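Local coordinates for T-lymphoma invasion and metastasis-inducing protein 1 (Homo sapiens, PDB 4K2P) that probably acts as a Rac guanine-nucleotide exchange factor, with a PH and coiled-coil region linked to phosphoinositide binding and protein-protein interactions, at residues 101-105 and 106-110; 132-135 and 136-140; 173-176 and 177-181. The protein carries 5 engineered substitutions. One frame throughout, in Å; residues are numbered along the deposited sequence.

Interaction 1: residues 101-105 and 106-110; sequences FQTTS and QTELE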
ATOM      1  N   PHE A 101       5.031 -10.213   7.507  1.00 18.69           N
ATOM      2  CA  PHE A 101       4.437 -10.882   8.650  1.00 19.87           C
ATOM      3  C   PHE A 101       4.157 -12.335   8.278  1.00 22.28           C
ATOM      4  O   PHE A 101       3.721 -12.601   7.161  1.00 23.72           O
ATOM      5  CB  PHE A 101       3.130 -10.214   9.070  1.00 21.34           C
ATOM      6  CG  PHE A 101       3.255  -8.766   9.417  1.00 23.08           C
ATOM      7  CD1 PHE A 101       3.546  -8.364  10.715  1.00 23.08           C
ATOM      8  CD2 PHE A 101       3.033  -7.798   8.458  1.00 23.01           C
ATOM      9  CE1 PHE A 101       3.635  -7.021  11.038  1.00 25.07           C
ATOM     10  CE2 PHE A 101       3.117  -6.455   8.776  1.00 25.10           C
ATOM     11  CZ  PHE A 101       3.419  -6.065  10.067  1.00 24.87           C
ATOM     12  N   GLN A 102       4.405 -13.266   9.198  1.00 21.41           N
ATOM     13  CA  GLN A 102       4.029 -14.664   9.001  1.00 22.33           C
ATOM     14  C   GLN A 102       3.066 -15.104  10.103  1.00 23.93           C
ATOM     15  O   GLN A 102       3.342 -14.927  11.297  1.00 23.44           O
ATOM     16  CB  GLN A 102       5.255 -15.582   8.990  1.00 24.43           C
ATOM     17  CG  GLN A 102       4.923 -17.055   8.648  1.00 27.21           C
ATOM     18  CD  GLN A 102       6.064 -18.017   8.946  1.00 32.17           C
ATOM     19  OE1 GLN A 102       6.902 -17.760   9.809  1.00 32.90           O
ATOM     20  NE2 GLN A 102       6.093 -19.138   8.232  1.00 34.97           N
ATOM     21  N   THR A 103       1.941 -15.671   9.681  1.00 25.21           N
ATOM     22  CA  THR A 103       0.953 -16.239  10.585  1.00 29.06           C
ATOM     23  C   THR A 103       0.867 -17.770  10.360  1.00 28.14           C
ATOM     24  O   THR A 103       1.779 -18.368   9.778  1.00 30.06           O
ATOM     25  CB  THR A 103      -0.411 -15.535  10.385  1.00 28.24           C
ATOM     26  OG1 THR A 103      -1.348 -15.967  11.378  1.00 27.79           O
ATOM     27  CG2 THR A 103      -0.960 -15.792   8.992  1.00 32.42           C
ATOM     28  N   THR A 104      -0.216 -18.397  10.818  1.00 27.58           N
ATOM     29  CA  THR A 104      -0.266 -19.845  11.014  1.00 26.92           C
ATOM     30  C   THR A 104      -1.091 -20.592   9.979  1.00 27.06           C
ATOM     31  O   THR A 104      -0.969 -21.804   9.853  1.00 28.66           O
ATOM     32  CB  THR A 104      -0.854 -20.183  12.400  1.00 29.28           C
ATOM     33  OG1 THR A 104      -2.030 -19.392  12.614  1.00 29.86           O
ATOM     34  CG2 THR A 104       0.148 -19.888  13.496  1.00 27.61           C
ATOM     35  N   SER A 105      -1.944 -19.876   9.253  1.00 27.94           N
ATOM     36  CA  SER A 105      -2.825 -20.506   8.275  1.00 30.48           C
ATOM     37  C   SER A 105      -3.371 -19.485   7.302  1.00 29.48           C
ATOM     38  O   SER A 105      -3.227 -18.283   7.498  1.00 27.13           O
ATOM     39  CB  SER A 105      -3.989 -21.226   8.969  1.00 35.16           C
ATOM     40  OG  SER A 105      -4.854 -20.301   9.605  1.00 34.64           O
ATOM     41  N   GLN A 106      -4.007 -19.969   6.247  1.00 29.67           N
ATOM     42  CA  GLN A 106      -4.601 -19.093   5.250  1.00 29.33           C
ATOM     43  C   GLN A 106      -5.752 -18.301   5.867  1.00 28.00           C
ATOM     44  O   GLN A 106      -5.944 -17.122   5.564  1.00 26.42           O
ATOM     45  CB  GLN A 106      -5.087 -19.911   4.046  1.00 35.64           C
ATOM     46  CG  GLN A 106      -5.730 -19.080   2.946  1.00 38.77           C
ATOM     47  CD  GLN A 106      -4.818 -17.983   2.435  1.00 37.90           C
ATOM     48  OE1 GLN A 106      -3.594 -18.111   2.455  1.00 36.18           O
ATOM     49  NE2 GLN A 106      -5.413 -16.889   1.985  1.00 39.54           N
ATOM     50  N   THR A 107      -6.507 -18.947   6.744  1.00 29.61           N
ATOM     51  CA  THR A 107      -7.662 -18.310   7.363  1.00 31.97           C
ATOM     52  C   THR A 107      -7.214 -17.130   8.221  1.00 27.96           C
ATOM     53  O   THR A 107      -7.776 -16.042   8.134  1.00 26.52           O
ATOM     54  CB  THR A 107      -8.462 -19.313   8.217  1.00 39.79           C
ATOM     55  OG1 THR A 107      -9.124 -20.244   7.356  1.00 43.91           O
ATOM     56  CG2 THR A 107      -9.510 -18.603   9.074  1.00 43.19           C
ATOM     57  N   GLU A 108      -6.173 -17.335   9.018  1.00 27.06           N
ATOM     58  CA  GLU A 108      -5.688 -16.285   9.899  1.00 26.35           C
ATOM     59  C   GLU A 108      -5.055 -15.154   9.109  1.00 25.00           C
ATOM     60  O   GLU A 108      -5.169 -13.985   9.482  1.00 21.98           O
ATOM     61  CB  GLU A 108      -4.688 -16.854  10.897  1.00 30.38           C
ATOM     62  CG  GLU A 108      -4.375 -15.925  12.043  1.00 34.33           C
ATOM     63  CD  GLU A 108      -5.579 -15.652  12.946  1.00 39.70           C
ATOM     64  OE1 GLU A 108      -6.660 -16.256  12.755  1.00 42.95           O
ATOM     65  OE2 GLU A 108      -5.430 -14.833  13.868  1.00 39.95           O
ATOM     66  N   LEU A 109      -4.401 -15.497   8.008  1.00 23.82           N
ATOM     67  CA  LEU A 109      -3.816 -14.491   7.139  1.00 22.40           C
ATOM     68  C   LEU A 109      -4.916 -13.582   6.614  1.00 19.86           C
ATOM     69  O   LEU A 109      -4.792 -12.365   6.654  1.00 19.98           O
ATOM     70  CB  LEU A 109      -3.057 -15.150   5.983  1.00 22.78           C
ATOM     71  CG  LEU A 109      -2.425 -14.227   4.936  1.00 23.02           C
ATOM     72  CD1 LEU A 109      -1.208 -14.905   4.341  1.00 23.95           C
ATOM     73  CD2 LEU A 109      -3.406 -13.877   3.834  1.00 24.55           C
ATOM     74  N   GLU A 110      -5.999 -14.181   6.141  1.00 22.75           N
ATOM     75  CA  GLU A 110      -7.114 -13.422   5.596  1.00 27.47           C
ATOM     76  C   GLU A 110      -7.751 -12.562   6.677  1.00 28.31           C
ATOM     77  O   GLU A 110      -8.229 -11.473   6.402  1.00 31.24           O
ATOM     78  CB  GLU A 110      -8.168 -14.355   4.994  1.00 32.28           C
ATOM     79  CG  GLU A 110      -7.804 -14.932   3.635  1.00 37.20           C
ATOM     80  CD  GLU A 110      -8.680 -16.120   3.250  1.00 45.51           C
ATOM     81  OE1 GLU A 110      -9.582 -16.483   4.037  1.00 51.74           O
ATOM     82  OE2 GLU A 110      -8.473 -16.686   2.155  1.00 46.28           O
TER

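Interaction 2: residues 132-135 and 136-140; sequences DTLR and LLKSE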
ATOM      1  N   ASP A 132     -21.435   6.662   6.857  1.00 45.48           N
ATOM      2  CA  ASP A 132     -21.502   5.516   5.960  1.00 44.12           C
ATOM      3  C   ASP A 132     -20.139   5.226   5.333  1.00 39.80           C
ATOM      4  O   ASP A 132     -19.786   5.805   4.306  1.00 38.53           O
ATOM      5  CB  ASP A 132     -22.523   5.772   4.854  1.00 52.60           C
ATOM      6  CG  ASP A 132     -22.874   4.516   4.073  1.00 57.70           C
ATOM      7  OD1 ASP A 132     -22.152   3.504   4.176  1.00 55.13           O
ATOM      8  OD2 ASP A 132     -23.846   4.566   3.296  1.00 65.48           O
ATOM      9  N   THR A 133     -19.383   4.322   5.937  1.00 39.29           N
ATOM     10  CA  THR A 133     -18.038   4.041   5.457  1.00 35.69           C
ATOM     11  C   THR A 133     -18.085   3.419   4.055  1.00 34.27           C
ATOM     12  O   THR A 133     -17.315   3.803   3.178  1.00 31.13           O
ATOM     13  CB  THR A 133     -17.280   3.111   6.420  1.00 33.77           C
ATOM     14  OG1 THR A 133     -17.151   3.754   7.692  1.00 36.62           O
ATOM     15  CG2 THR A 133     -15.886   2.791   5.885  1.00 31.38           C
ATOM     16  N   LEU A 134     -18.994   2.470   3.855  1.00 35.62           N
ATOM     17  CA  LEU A 134     -19.137   1.794   2.566  1.00 37.58           C
ATOM     18  C   LEU A 134     -19.462   2.764   1.431  1.00 37.11           C
ATOM     19  O   LEU A 134     -18.844   2.718   0.371  1.00 36.19           O
ATOM     20  CB  LEU A 134     -20.224   0.725   2.652  1.00 44.83           C
ATOM     21  CG  LEU A 134     -19.846  -0.621   2.038  1.00 49.96           C
ATOM     22  CD1 LEU A 134     -18.864  -1.347   2.946  1.00 50.70           C
ATOM     23  CD2 LEU A 134     -21.078  -1.471   1.773  1.00 56.69           C
ATOM     24  N   ARG A 135     -20.437   3.636   1.650  1.00 39.13           N
ATOM     25  CA  ARG A 135     -20.817   4.624   0.648  1.00 42.49           C
ATOM     26  C   ARG A 135     -19.673   5.563   0.323  1.00 38.94           C
ATOM     27  O   ARG A 135     -19.476   5.927  -0.831  1.00 38.61           O
ATOM     28  CB  ARG A 135     -22.031   5.418   1.122  1.00 50.59           C
ATOM     29  CG  ARG A 135     -22.382   6.624   0.257  1.00 56.42           C
ATOM     30  CD  ARG A 135     -23.716   7.199   0.695  1.00 64.10           C
ATOM     31  NE  ARG A 135     -24.765   6.187   0.608  1.00 66.63           N
ATOM     32  CZ  ARG A 135     -25.488   5.946  -0.484  1.00 69.59           C
ATOM     33  NH1 ARG A 135     -25.324   6.677  -1.581  1.00 70.45           N
ATOM     34  NH2 ARG A 135     -26.407   4.994  -0.470  1.00 72.17           N
ATOM     35  N   LEU A 136     -18.912   5.953   1.340  1.00 38.50           N
ATOM     36  CA  LEU A 136     -17.799   6.861   1.122  1.00 37.03           C
ATOM     37  C   LEU A 136     -16.737   6.206   0.250  1.00 34.00           C
ATOM     38  O   LEU A 136     -16.181   6.856  -0.630  1.00 32.17           O
ATOM     39  CB  LEU A 136     -17.183   7.307   2.449  1.00 38.63           C
ATOM     40  CG  LEU A 136     -15.882   8.105   2.293  1.00 37.06           C
ATOM     41  CD1 LEU A 136     -16.123   9.426   1.569  1.00 39.04           C
ATOM     42  CD2 LEU A 136     -15.248   8.349   3.646  1.00 39.84           C
ATOM     43  N   LEU A 137     -16.459   4.928   0.493  1.00 31.66           N
ATOM     44  CA  LEU A 137     -15.439   4.215  -0.273  1.00 29.46           C
ATOM     45  C   LEU A 137     -15.814   4.145  -1.748  1.00 30.59           C
ATOM     46  O   LEU A 137     -14.978   4.382  -2.614  1.00 30.09           O
ATOM     47  CB  LEU A 137     -15.237   2.799   0.269  1.00 27.82           C
ATOM     48  CG  LEU A 137     -14.523   2.647   1.608  1.00 29.00           C
ATOM     49  CD1 LEU A 137     -14.441   1.171   1.968  1.00 27.98           C
ATOM     50  CD2 LEU A 137     -13.139   3.278   1.591  1.00 29.74           C
ATOM     51  N   LYS A 138     -17.070   3.819  -2.028  1.00 33.29           N
ATOM     52  CA  LYS A 138     -17.545   3.746  -3.405  1.00 34.99           C
ATOM     53  C   LYS A 138     -17.490   5.113  -4.072  1.00 37.60           C
ATOM     54  O   LYS A 138     -17.228   5.212  -5.266  1.00 41.23           O
ATOM     55  CB  LYS A 138     -18.962   3.193  -3.461  1.00 36.85           C
ATOM     56  CG  LYS A 138     -19.040   1.729  -3.075  1.00 36.36           C
ATOM     57  CD  LYS A 138     -20.470   1.244  -3.056  1.00 44.15           C
ATOM     58  CE  LYS A 138     -20.547  -0.197  -2.582  1.00 49.44           C
ATOM     59  NZ  LYS A 138     -21.951  -0.619  -2.335  1.00 56.13           N
ATOM     60  N   SER A 139     -17.752   6.157  -3.297  1.00 37.78           N
ATOM     61  CA  SER A 139     -17.726   7.513  -3.814  1.00 38.84           C
ATOM     62  C   SER A 139     -16.310   7.926  -4.207  1.00 33.77           C
ATOM     63  O   SER A 139     -16.102   8.537  -5.253  1.00 31.66           O
ATOM     64  CB  SER A 139     -18.287   8.483  -2.777  1.00 48.68           C
ATOM     65  OG  SER A 139     -18.098   9.823  -3.195  1.00 55.80           O
ATOM     66  N   GLU A 140     -15.343   7.572  -3.364  1.00 30.91           N
ATOM     67  CA  GLU A 140     -13.943   7.907  -3.595  1.00 30.80           C
ATOM     68  C   GLU A 140     -13.414   7.122  -4.787  1.00 33.45           C
ATOM     69  O   GLU A 140     -12.526   7.575  -5.517  1.00 34.18           O
ATOM     70  CB  GLU A 140     -13.110   7.615  -2.348  1.00 30.14           C
ATOM     71  CG  GLU A 140     -13.367   8.574  -1.202  1.00 37.54           C
ATOM     72  CD  GLU A 140     -12.943   9.997  -1.523  1.00 47.07           C
ATOM     73  OE1 GLU A 140     -11.755  10.214  -1.829  1.00 46.03           O
ATOM     74  OE2 GLU A 140     -13.802  10.900  -1.465  1.00 55.81           O
TER

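Interaction 3: residues 173-176 and 177-181; sequences TILD and QIFVW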
ATOM      1  N   THR A 173       7.529  21.124 -23.472  1.00 36.85           N
ATOM      2  CA  THR A 173       6.505  21.318 -22.449  1.00 35.82           C
ATOM      3  C   THR A 173       5.511  20.174 -22.478  1.00 33.65           C
ATOM      4  O   THR A 173       5.099  19.667 -21.430  1.00 31.44           O
ATOM      5  CB  THR A 173       5.731  22.644 -22.638  1.00 38.13           C
ATOM      6  OG1 THR A 173       6.620  23.757 -22.497  1.00 39.57           O
ATOM      7  CG2 THR A 173       4.610  22.767 -21.607  1.00 37.60           C
ATOM      8  N   ILE A 174       5.117  19.772 -23.681  1.00 33.34           N
ATOM      9  CA  ILE A 174       4.133  18.714 -23.819  1.00 31.24           C
ATOM     10  C   ILE A 174       4.732  17.399 -23.346  1.00 30.65           C
ATOM     11  O   ILE A 174       4.027  16.571 -22.787  1.00 27.37           O
ATOM     12  CB  ILE A 174       3.626  18.580 -25.254  1.00 35.23           C
ATOM     13  CG1 ILE A 174       2.846  19.835 -25.639  1.00 36.19           C
ATOM     14  CG2 ILE A 174       2.728  17.345 -25.395  1.00 36.08           C
ATOM     15  CD1 ILE A 174       2.501  19.917 -27.102  1.00 38.60           C
ATOM     16  N   LEU A 175       6.027  17.200 -23.562  1.00 32.28           N
ATOM     17  CA  LEU A 175       6.643  15.952 -23.137  1.00 34.31           C
ATOM     18  C   LEU A 175       6.666  15.909 -21.605  1.00 33.57           C
ATOM     19  O   LEU A 175       6.327  14.889 -21.010  1.00 32.59           O
ATOM     20  CB  LEU A 175       8.057  15.789 -23.707  1.00 38.22           C
ATOM     21  CG  LEU A 175       8.660  14.395 -23.471  1.00 40.94           C
ATOM     22  CD1 LEU A 175       7.895  13.317 -24.238  1.00 41.62           C
ATOM     23  CD2 LEU A 175      10.138  14.342 -23.834  1.00 44.93           C
ATOM     24  N   ASP A 176       7.057  17.014 -20.975  1.00 35.23           N
ATOM     25  CA  ASP A 176       6.973  17.141 -19.515  1.00 35.63           C
ATOM     26  C   ASP A 176       5.585  16.780 -19.009  1.00 31.25           C
ATOM     27  O   ASP A 176       5.447  16.065 -18.015  1.00 31.57           O
ATOM     28  CB  ASP A 176       7.301  18.565 -19.057  1.00 40.07           C
ATOM     29  CG  ASP A 176       8.782  18.886 -19.120  1.00 47.72           C
ATOM     30  OD1 ASP A 176       9.609  17.952 -19.154  1.00 52.27           O
ATOM     31  OD2 ASP A 176       9.116  20.092 -19.148  1.00 49.76           O
ATOM     32  N   GLN A 177       4.558  17.277 -19.690  1.00 28.00           N
ATOM     33  CA  GLN A 177       3.191  17.046 -19.253  1.00 26.09           C
ATOM     34  C   GLN A 177       2.796  15.591 -19.379  1.00 27.86           C
ATOM     35  O   GLN A 177       2.096  15.072 -18.518  1.00 27.05           O
ATOM     36  CB  GLN A 177       2.212  17.901 -20.035  1.00 26.08           C
ATOM     37  CG  GLN A 177       2.157  19.330 -19.568  1.00 30.34           C
ATOM     38  CD  GLN A 177       1.260  20.165 -20.438  1.00 34.96           C
ATOM     39  OE1 GLN A 177       1.398  20.161 -21.653  1.00 40.50           O
ATOM     40  NE2 GLN A 177       0.313  20.857 -19.829  1.00 34.72           N
ATOM     41  N   ILE A 178       3.255  14.930 -20.436  1.00 30.15           N
ATOM     42  CA  ILE A 178       2.955  13.520 -20.636  1.00 29.33           C
ATOM     43  C   ILE A 178       3.519  12.725 -19.456  1.00 29.36           C
ATOM     44  O   ILE A 178       2.853  11.839 -18.904  1.00 27.12           O
ATOM     45  CB  ILE A 178       3.521  13.026 -21.985  1.00 29.37           C
ATOM     46  CG1 ILE A 178       2.690  13.616 -23.125  1.00 28.14           C
ATOM     47  CG2 ILE A 178       3.509  11.496 -22.082  1.00 28.84           C
ATOM     48  CD1 ILE A 178       3.361  13.565 -24.473  1.00 29.17           C
ATOM     49  N   PHE A 179       4.724  13.079 -19.025  1.00 29.27           N
ATOM     50  CA  PHE A 179       5.341  12.373 -17.910  1.00 29.01           C
ATOM     51  C   PHE A 179       4.659  12.720 -16.587  1.00 28.02           C
ATOM     52  O   PHE A 179       4.615  11.875 -15.689  1.00 28.42           O
ATOM     53  CB  PHE A 179       6.840  12.672 -17.846  1.00 29.39           C
ATOM     54  CG  PHE A 179       7.622  12.145 -19.037  1.00 29.20           C
ATOM     55  CD1 PHE A 179       7.111  11.132 -19.843  1.00 29.13           C
ATOM     56  CD2 PHE A 179       8.871  12.653 -19.331  1.00 29.33           C
ATOM     57  CE1 PHE A 179       7.827  10.650 -20.926  1.00 30.79           C
ATOM     58  CE2 PHE A 179       9.598  12.176 -20.414  1.00 31.76           C
ATOM     59  CZ  PHE A 179       9.075  11.167 -21.211  1.00 32.25           C
ATOM     60  N   VAL A 180       4.122  13.935 -16.462  1.00 27.55           N
ATOM     61  CA  VAL A 180       3.336  14.301 -15.274  1.00 25.46           C
ATOM     62  C   VAL A 180       2.073  13.451 -15.220  1.00 23.75           C
ATOM     63  O   VAL A 180       1.721  12.921 -14.170  1.00 22.92           O
ATOM     64  CB  VAL A 180       2.948  15.809 -15.247  1.00 28.99           C
ATOM     65  CG1 VAL A 180       1.892  16.100 -14.177  1.00 29.19           C
ATOM     66  CG2 VAL A 180       4.170  16.669 -14.988  1.00 31.18           C
ATOM     67  N   TRP A 181       1.400  13.319 -16.356  1.00 23.16           N
ATOM     68  CA  TRP A 181       0.155  12.568 -16.430  1.00 22.54           C
ATOM     69  C   TRP A 181       0.400  11.082 -16.175  1.00 22.98           C
ATOM     70  O   TRP A 181      -0.418  10.395 -15.563  1.00 22.46           O
ATOM     71  CB  TRP A 181      -0.513  12.762 -17.787  1.00 22.80           C
ATOM     72  CG  TRP A 181      -1.162  14.110 -17.957  1.00 24.31           C
ATOM     73  CD1 TRP A 181      -1.972  14.761 -17.058  1.00 25.39           C
ATOM     74  CD2 TRP A 181      -1.072  14.960 -19.102  1.00 25.16           C
ATOM     75  NE1 TRP A 181      -2.383  15.964 -17.581  1.00 26.57           N
ATOM     76  CE2 TRP A 181      -1.843  16.112 -18.831  1.00 28.10           C
ATOM     77  CE3 TRP A 181      -0.410  14.864 -20.331  1.00 24.86           C
ATOM     78  CZ2 TRP A 181      -1.965  17.158 -19.744  1.00 29.83           C
ATOM     79  CZ3 TRP A 181      -0.530  15.900 -21.231  1.00 26.16           C
ATOM     80  CH2 TRP A 181      -1.305  17.034 -20.935  1.00 29.28           C
TER

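Interaction 1: residues 101-105 and 106-110
Ser105 caps helix 106-128, the C-terminal helix of the PH domain, by taking a bond from Glu108 where the chain leaves strand 98-102. Two hydrogen bonds from the start of the helix converge on this one residue. Its hydroxyl OG accepts from the backbone N of Glu108 at 3.3 Å, and the N-H...O angle of 164° makes this a nearly straight N-cap bond. The serine torsion explains the reach: chi1 of 67° sets OG between the backbone N and the carbonyl carbon, facing the helix end. The second bond is the first of the regular helical series, from Leu109 N to Ser105 O at 3.1 Å.

Van der Waals contacts line the inner side of the turn. Thr103 presents both of its branches to the helix. Its methyl CG2 lies 3.7 Å from CB of Leu109, while its OG1, anti to the backbone N (chi1 -173°), sits a close 3.1 Å from CG of Glu108. The threonine and glutamate side chains cross at about a right angle, and OG1 meets the CB-CG part of the glutamate. Leu109 extends this packing to Phe89 of strand 88-92, and Thr103 touches Leu14 of strand 10-23; these two contacts tie the turn to the sheet.

Charged and amide groups lie farther out. Glu108 bends at chi2 and carries its carboxylate away from the turn to a salt bridge with Lys10. On the exposed side, Gln106 and Glu110 are joined one helical turn apart: NE2 of Gln106 donates to OE2 of Glu110 at 3.1 Å, almost straight, leaving in the plane of the amide but arriving from above the carboxylate plane.

Interaction 2: residues 132-135 and 136-140
Leu136 N donates to Asp132 O at 3.1 Å, the first of four successive i to i+4 backbone bonds that wind up the start of helix 133-161. The last of them runs from Ser139 N to Arg135 O at 3.0 Å. Side chains lie over this ladder: Leu137 CG, set beside its own backbone N by a chi1 of -72°, rests 3.4 Å from Thr133 O, and Lys138 CG passes 3.6 Å from Leu134 O with the rest of its chain extended.

The next shell fixes where the ladder begins. Asp132 is the N-cap, its OD1 accepting from Arg135 N at 3.1 Å along a nearly straight bond that meets the carboxylate from above its plane. Arg135, its chain bent at chi3, brings NE to Asp132 OD2 at 3.3 Å in a salt bridge, along a bent bond (142°) that also arrives from above that plane. Farther out, Leu136 packs on Val124 and His128 of helix 106-128, and Leu137 on Phe195 of helix 168-203. The Thr133 side chain lies about 5 Å from a bound calcium ion, too far for a direct ligand.

With one oxygen on a backbone N-H and the other on a guanidinium, at the positive end of a helix, the Asp132 carboxylate would probably be stabilised as the anion.

Interaction 3: residues 173-176 and 177-181
Regular alpha-helical geometry links the two segments through four consecutive i to i+4 bonds, from Gln177 N to Thr173 O (3.0 Å) through Val180 N to Asp176 O. Leu175 and Phe179, one turn apart, pack together through several atoms. The leucine CG is 3.9 Å from ring atom CE2, and its CD1 is equally near CZ, so the branch meets the outer part of the ring. Phe179, with CG beside its backbone N (chi1 -65°), also lays one face over Leu175 O, 3.6 Å from the ring plane and offset toward the rim. An alanine in place of Leu175 would take away the branch beside CE2 and CZ and is likely to leave the Phe179 ring less restrained and Leu162 without this neighbour.

Ile174 CG2 touches Ile178 CD1 at 3.9 Å, the two side chains crossing at a slant. Both isoleucines reach Leu162, which Leu175 also meets. The Trp181 ring has Gln177 CB over one face. Ile174 packs on the connecting loop, at Leu162 and Val165, whereas Ile178 (on Glu159) and Trp181 (on Asp151, Leu154 and Lys155) meet helix 133-161, a four-then-three spacing consistent with the heptad pattern of an antiparallel coiled coil.

The three contacts follow one another along the chain, each on a different helix. Interaction 1 joins strand 98-102 to helix 106-128 in the PH domain. Interaction 2 opens helix 133-161, about 28 Å away between centres. Interaction 3 lies in helix 168-203, about 32 Å from interaction 2 and 43 Å from interaction 1, across the centre of the chain from the latter. Helices 133-161 and 168-203 run antiparallel as a hairpin: interaction 2 sits at its end near the PH domain helix, whereas 173-181 lies near the connecting loop. Two N-caps thus mark where the PH helix and the coiled coil begin, consistent with a compact domain bearing a projecting arm.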